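Catalase (Corynebacterium glutamicum, PDB 4B7H) breaks down hydrogen peroxide to water and oxygen at a haem iron, which here carries the inhibitor nitric oxide. Local coordinates at residues A[67-72]-A[157-162]; A[163-166]-A[171-174]. One frame throughout, in Å; residues are numbered along the deposited sequence.

Contact 1: residues A[67-72]-A[157-162]; sequences RIPHAK and DFIHSQ. With HEM (protoporphyrin IX containing Fe), chain E; NO (nitric oxide), chain F.
The imidazole of His70 lies flat over the haem: C3D of the porphyrin sits 3.3 Å from the ring plane, beneath its centre, and CD2 of His70 comes within 3.2 Å of haem C4D. At the edge of the same imidazole, in its plane, is the nitric oxide oxygen, 3.5 Å from His70 NE2, while ND1 is hydrogen-bonded to Ser108, which fixes the rotation of the ring. Nitric oxide binds the haem iron through its nitrogen. The other flat group, the guanidinium of Arg67, meets a haem propionate near its plane: NE donates to O1D at 2.9 Å, with an N-H...O angle of 147°, and the backbone oxygens of Ile323 and Glu324 take its terminal nitrogens. Such a histidine stacked over a pyrrole ring beside the sixth iron position marks the distal haem pocket of the catalase family, and loop 67-72, which follows helix 50-59 and leads into strand 73-82, supplies it. Pro69, after a cis peptide bond, brings CD over the haem and points CG at the nitric oxide. The same CG also meets helix 155-162. Here Ile159 turns CG1 beside its own backbone N (chi1 -62°), and its CD1 reaches to 3.6 Å from Pro69 CG, the two side chains crossing at about a right angle. Ile68 adds a looser apolar touch, its CG1 standing 4.4 Å from Ile159 CG2. Phe59 of a second subunit packs on Ile159, and His160 NE2 is hydrogen-bonded to Glu62 of that subunit.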
loop_
_atom_site.group_PDB
_atom_site.type_symbol
_atom_site.label_atom_id
_atom_site.label_comp_id
_atom_site.label_asym_id
_atom_site.label_seq_id
_atom_site.Cartn_x
_atom_site.Cartn_y
_atom_site.Cartn_z
ATOM N N ARG A 67 13.878 -2.527 5.693
ATOM C CA ARG A 67 14.169 -3.934 5.439
ATOM C C ARG A 67 14.027 -4.778 6.700
ATOM O O ARG A 67 14.409 -4.348 7.801
ATOM C CB ARG A 67 15.611 -4.103 4.976
ATOM C CG ARG A 67 15.914 -3.504 3.642
ATOM C CD ARG A 67 17.429 -3.274 3.571
ATOM N NE ARG A 67 17.860 -2.871 2.240
ATOM C CZ ARG A 67 17.667 -1.659 1.729
ATOM N NH1 ARG A 67 17.067 -0.706 2.451
ATOM N NH2 ARG A 67 18.082 -1.396 0.496
ATOM N N ILE A 68 13.526 -6.001 6.531
ATOM C CA ILE A 68 13.676 -7.028 7.560
ATOM C C ILE A 68 14.371 -8.247 6.946
ATOM O O ILE A 68 13.867 -8.836 5.983
ATOM C CB ILE A 68 12.321 -7.424 8.220
ATOM C CG1 ILE A 68 12.550 -8.556 9.227
ATOM C CG2 ILE A 68 11.252 -7.802 7.179
ATOM C CD1 ILE A 68 11.316 -8.925 10.061
ATOM N N PRO A 69 15.572 -8.603 7.447
ATOM C CA PRO A 69 16.427 -7.865 8.378
ATOM C C PRO A 69 17.324 -6.896 7.596
ATOM O O PRO A 69 16.991 -6.564 6.451
ATOM C CB PRO A 69 17.254 -8.986 9.042
ATOM C CG PRO A 69 17.157 -10.186 8.093
ATOM C CD PRO A 69 16.258 -9.802 6.944
ATOM N N HIS A 70 18.418 -6.444 8.211
ATOM C CA HIS A 70 19.407 -5.548 7.590
ATOM C C HIS A 70 18.858 -4.130 7.368
ATOM O O HIS A 70 19.266 -3.435 6.436
ATOM C CB HIS A 70 19.974 -6.115 6.279
ATOM C CG HIS A 70 20.781 -7.374 6.435
ATOM N ND1 HIS A 70 22.162 -7.380 6.432
ATOM C CD2 HIS A 70 20.401 -8.673 6.528
ATOM C CE1 HIS A 70 22.598 -8.623 6.542
ATOM N NE2 HIS A 70 21.551 -9.428 6.608
ATOM N N ALA A 71 17.969 -3.688 8.254
ATOM C CA ALA A 71 17.382 -2.347 8.164
ATOM C C ALA A 71 18.397 -1.211 8.175
ATOM O O ALA A 71 18.216 -0.223 7.459
ATOM C CB ALA A 71 16.380 -2.133 9.280
ATOM N N LYS A 72 19.426 -1.331 9.018
ATOM C CA LYS A 72 20.407 -0.256 9.219
ATOM C C LYS A 72 21.615 -0.445 8.313
ATOM O O LYS A 72 22.431 -1.340 8.537
ATOM C CB LYS A 72 20.893 -0.217 10.674
ATOM C CG LYS A 72 21.891 0.922 10.950
ATOM C CD LYS A 72 21.153 2.264 11.061
ATOM C CE LYS A 72 22.077 3.497 11.058
ATOM N NZ LYS A 72 23.124 3.437 12.127
ATOM N N ASP A 157 12.566 -17.818 12.249
ATOM C CA ASP A 157 12.753 -18.122 13.663
ATOM C C ASP A 157 14.010 -17.454 14.201
ATOM O O ASP A 157 13.996 -16.819 15.260
ATOM C CB ASP A 157 12.825 -19.633 13.883
ATOM C CG ASP A 157 11.553 -20.325 13.479
ATOM O OD1 ASP A 157 10.490 -19.976 14.046
ATOM O OD2 ASP A 157 11.609 -21.212 12.603
ATOM N N PHE A 158 15.102 -17.584 13.461
ATOM C CA PHE A 158 16.345 -16.974 13.883
ATOM C C PHE A 158 16.199 -15.455 13.965
ATOM O O PHE A 158 16.572 -14.832 14.967
ATOM C CB PHE A 158 17.479 -17.341 12.934
ATOM C CG PHE A 158 18.690 -16.499 13.119
ATOM C CD1 PHE A 158 19.334 -16.455 14.353
ATOM C CD2 PHE A 158 19.159 -15.707 12.084
ATOM C CE1 PHE A 158 20.453 -15.652 14.540
ATOM C CE2 PHE A 158 20.272 -14.904 12.263
ATOM C CZ PHE A 158 20.914 -14.866 13.497
ATOM N N ILE A 159 15.660 -14.842 12.914
ATOM C CA ILE A 159 15.551 -13.386 12.907
ATOM C C ILE A 159 14.613 -12.879 14.009
ATOM O O ILE A 159 14.943 -11.916 14.710
ATOM C CB ILE A 159 15.173 -12.846 11.519
ATOM C CG1 ILE A 159 16.270 -13.192 10.492
ATOM C CG2 ILE A 159 14.934 -11.345 11.574
ATOM C CD1 ILE A 159 17.652 -12.581 10.775
ATOM N N HIS A 160 13.315 -13.514 14.206
ATOM C CA HIS A 160 12.586 -13.080 15.400
ATOM C C HIS A 160 13.448 -13.271 16.654
ATOM O O HIS A 160 13.487 -12.406 17.537
ATOM C CB HIS A 160 11.300 -13.878 15.607
ATOM C CG HIS A 160 10.267 -13.740 14.527
ATOM N ND1 HIS A 160 9.183 -14.575 14.359
ATOM C CD2 HIS A 160 10.179 -12.817 13.540
ATOM C CE1 HIS A 160 8.472 -14.157 13.326
ATOM N NE2 HIS A 160 9.058 -13.096 12.809
ATOM N N SER A 161 14.211 -14.273 16.813
ATOM C CA SER A 161 14.929 -14.458 18.077
ATOM C C SER A 161 15.974 -13.374 18.319
ATOM O O SER A 161 16.334 -13.093 19.468
ATOM C CB SER A 161 15.568 -15.855 18.173
ATOM O OG SER A 161 16.785 -15.936 17.448
ATOM N N GLN A 162 16.445 -12.761 17.236
ATOM C CA GLN A 162 17.403 -11.660 17.297
ATOM C C GLN A 162 16.773 -10.283 17.456
ATOM O O GLN A 162 17.488 -9.301 17.697
ATOM C CB GLN A 162 18.247 -11.667 16.029
ATOM C CG GLN A 162 19.209 -12.829 16.007
ATOM C CD GLN A 162 20.339 -12.600 16.982
ATOM O OE1 GLN A 162 20.968 -11.533 16.972
ATOM N NE2 GLN A 162 20.591 -13.576 17.855
HETATM C CHA HEM E . 18.496 -8.743 3.536
HETATM C CHB HEM E . 16.030 -12.911 3.288
HETATM C CHC HEM E . 20.055 -15.285 4.554
HETATM C CHD HEM E . 22.589 -11.394 3.282
HETATM C C1A HEM E . 17.481 -9.653 3.375
HETATM C C2A HEM E . 16.118 -9.345 2.983
HETATM C C3A HEM E . 15.453 -10.507 2.902
HETATM C C4A HEM E . 16.359 -11.576 3.247
HETATM C CMA HEM E . 13.989 -10.742 2.516
HETATM C CAA HEM E . 15.578 -7.926 2.700
HETATM C CBA HEM E . 15.831 -7.573 1.241
HETATM C CGA HEM E . 15.168 -6.286 0.828
HETATM O O1A HEM E . 15.796 -5.550 0.026
HETATM O O2A HEM E . 14.031 -5.981 1.271
HETATM C C1B HEM E . 16.890 -13.928 3.636
HETATM C C2B HEM E . 16.543 -15.324 3.782
HETATM C C3B HEM E . 17.664 -15.974 4.159
HETATM C C4B HEM E . 18.738 -15.008 4.231
HETATM C CMB HEM E . 15.125 -15.886 3.558
HETATM C CAB HEM E . 17.895 -17.472 4.436
HETATM C CBB HEM E . 17.164 -18.425 3.857
HETATM C C1C HEM E . 21.114 -14.492 4.151
HETATM C C2C HEM E . 22.480 -14.910 3.868
HETATM C C3C HEM E . 23.170 -13.811 3.516
HETATM C C4C HEM E . 22.255 -12.690 3.548
HETATM C CMC HEM E . 23.004 -16.362 3.989
HETATM C CAC HEM E . 24.641 -13.661 3.058
HETATM C CBC HEM E . 25.313 -14.648 2.441
HETATM C C1D HEM E . 21.729 -10.331 3.311
HETATM C C2D HEM E . 22.158 -8.982 3.131
HETATM C C3D HEM E . 20.906 -8.150 3.205
HETATM C C4D HEM E . 19.825 -9.073 3.413
HETATM C CMD HEM E . 23.586 -8.484 2.920
HETATM C CAD HEM E . 20.847 -6.638 3.045
HETATM C CBD HEM E . 20.959 -6.307 1.558
HETATM C CGD HEM E . 20.996 -4.810 1.479
HETATM O O1D HEM E . 20.048 -4.198 0.927
HETATM O O2D HEM E . 21.976 -4.216 1.997
HETATM N NA HEM E . 17.602 -11.027 3.521
HETATM N NB HEM E . 18.229 -13.763 3.917
HETATM N NC HEM E . 21.012 -13.127 3.938
HETATM N ND HEM E . 20.348 -10.358 3.486
HETATM FE FE HEM E . 19.309 -12.058 3.767
HETATM N N NO F . 19.335 -11.900 5.457
HETATM O O NO F . 19.555 -12.245 6.492
#

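Contact 2: residues A[163-166]-A[171-174]; sequences KRLN and RDAD
Arg171 and Arg164 bring their backbones close, CA to CA 4.3 Å, in the connection that takes the chain from helix 155-162 into helix 173-182, which segment 171-174 enters through an N-cap at Asp172. The CA-H of Arg171 points at Lys163 O, with CA and O separated by 3.5 Å and an angle of 158° at the hydrogen. The two arginine side chains cross at a slant: CG of Arg171 sits 4.0 Å from Arg164 CG and also lies over one face of the Arg164 guanidinium, 4.3 Å above its plane. The two guanidinium planes are 59° apart, and the groups part company toward different acceptors: Arg171 bends at its third torsion (chi3 76°) and gives NH2 to Gln162 O, whereas the extended Arg164 pairs with Glu113 and with Asp253 of a second subunit. These carboxylates probably offset the charge of Arg164 so near a second cation.

Asp172 follows as the capping residue. Its CG is anti to the backbone N, and OD2 accepts from Met175 N at the first turn. The methylene of the same side chain serves an apolar purpose, with CB 3.8 Å from Leu165 CG and about as near to Leu165 CD1. No direct hydrogen bond joins the two segments; one water does so instead, donating to Lys163 O at 2.8 Å and accepting from Asp172 N at 3.0 Å.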
loop_
_atom_site.group_PDB
_atom_site.type_symbol
_atom_site.label_atom_id
_atom_site.label_comp_id
_atom_site.label_asym_id
_atom_site.label_seq_id
_atom_site.Cartn_x
_atom_site.Cartn_y
_atom_site.Cartn_z
ATOM N N LYS A 163 15.449 -10.215 17.298
ATOM C CA LYS A 163 14.710 -8.960 17.367
ATOM C C LYS A 163 13.993 -8.830 18.719
ATOM O O LYS A 163 14.560 -9.210 19.741
ATOM C CB LYS A 163 13.791 -8.790 16.145
ATOM C CG LYS A 163 14.562 -8.505 14.849
ATOM C CD LYS A 163 13.614 -8.324 13.669
ATOM C CE LYS A 163 14.234 -7.553 12.500
ATOM N NZ LYS A 163 14.463 -6.113 12.824
ATOM N N ARG A 164 12.784 -8.284 18.752
ATOM C CA ARG A 164 12.173 -7.923 20.023
ATOM C C ARG A 164 11.060 -8.860 20.451
ATOM O O ARG A 164 10.286 -9.351 19.618
ATOM C CB ARG A 164 11.641 -6.492 19.956
ATOM C CG ARG A 164 12.738 -5.507 19.621
ATOM C CD ARG A 164 12.229 -4.113 19.251
ATOM N NE ARG A 164 13.373 -3.315 18.822
ATOM C CZ ARG A 164 14.213 -2.703 19.654
ATOM N NH1 ARG A 164 13.997 -2.745 20.964
ATOM N NH2 ARG A 164 15.264 -2.039 19.174
ATOM N N LEU A 165 10.979 -9.096 21.760
ATOM C CA LEU A 165 9.883 -9.855 22.351
ATOM C C LEU A 165 8.537 -9.243 21.967
ATOM O O LEU A 165 8.392 -8.017 21.903
ATOM C CB LEU A 165 10.015 -9.861 23.871
ATOM C CG LEU A 165 11.207 -10.606 24.466
ATOM C CD1 LEU A 165 11.289 -10.347 25.959
ATOM C CD2 LEU A 165 11.089 -12.089 24.186
ATOM N N ASN A 166 7.544 -10.086 21.719
ATOM C CA ASN A 166 6.242 -9.575 21.319
ATOM C C ASN A 166 5.550 -8.751 22.398
ATOM O O ASN A 166 4.810 -7.821 22.082
ATOM C CB ASN A 166 5.317 -10.703 20.850
ATOM C CG ASN A 166 5.763 -11.311 19.533
ATOM O OD1 ASN A 166 6.494 -10.688 18.759
ATOM N ND2 ASN A 166 5.300 -12.519 19.255
ATOM N N ARG A 171 14.670 -6.423 23.046
ATOM C CA ARG A 171 15.546 -7.530 22.661
ATOM C C ARG A 171 15.868 -8.341 23.917
ATOM O O ARG A 171 15.734 -7.843 25.040
ATOM C CB ARG A 171 16.820 -7.014 21.994
ATOM C CG ARG A 171 16.552 -6.234 20.715
ATOM C CD ARG A 171 17.856 -5.884 20.009
ATOM N NE ARG A 171 18.424 -7.047 19.329
ATOM C CZ ARG A 171 19.714 -7.209 19.041
ATOM N NH1 ARG A 171 20.610 -6.289 19.388
ATOM N NH2 ARG A 171 20.111 -8.308 18.408
ATOM N N ASP A 172 16.290 -9.588 23.745
ATOM C CA ASP A 172 16.332 -10.483 24.892
ATOM C C ASP A 172 17.394 -11.567 24.751
ATOM O O ASP A 172 17.335 -12.393 23.834
ATOM C CB ASP A 172 14.949 -11.122 25.091
ATOM C CG ASP A 172 14.855 -11.907 26.373
ATOM O OD1 ASP A 172 14.836 -11.272 27.449
ATOM O OD2 ASP A 172 14.796 -13.154 26.310
ATOM N N ALA A 173 18.335 -11.581 25.692
ATOM C CA ALA A 173 19.413 -12.563 25.697
ATOM C C ALA A 173 18.908 -13.994 25.818
ATOM O O ALA A 173 19.421 -14.891 25.141
ATOM C CB ALA A 173 20.410 -12.261 26.814
ATOM N N ASP A 174 17.927 -14.220 26.686
ATOM C CA ASP A 174 17.434 -15.579 26.866
ATOM C C ASP A 174 16.886 -16.125 25.555
ATOM O O ASP A 174 17.169 -17.264 25.174
ATOM C CB ASP A 174 16.355 -15.668 27.939
ATOM C CG ASP A 174 15.998 -17.099 28.255
ATOM O OD1 ASP A 174 16.763 -17.727 29.008
ATOM O OD2 ASP A 174 14.996 -17.620 27.717
HETATM O O HOH W 1 16.665 -10.584 20.891
#

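Contact 1 is buried, its centre about 12 Å from that of the chain, and contact 2 lies nearer the surface, its centre about 23 Å from that of the chain. They follow in series: helix 155-162 supplies one side of contact 1, and the connection leaving it, up to the start of helix 173-182, makes contact 2. Between segments, the first relies on apolar side chains, while polar bonds of loop 67-72 go to the haem and to outside partners; the second combines a water bridge, a CA-H...O approach and aliphatic packing. The two meet directly, through the Gln162-Arg171 bond and where Ile68 CG1 packs 3.8 Å from Lys163 CE. Both also touch the second subunit.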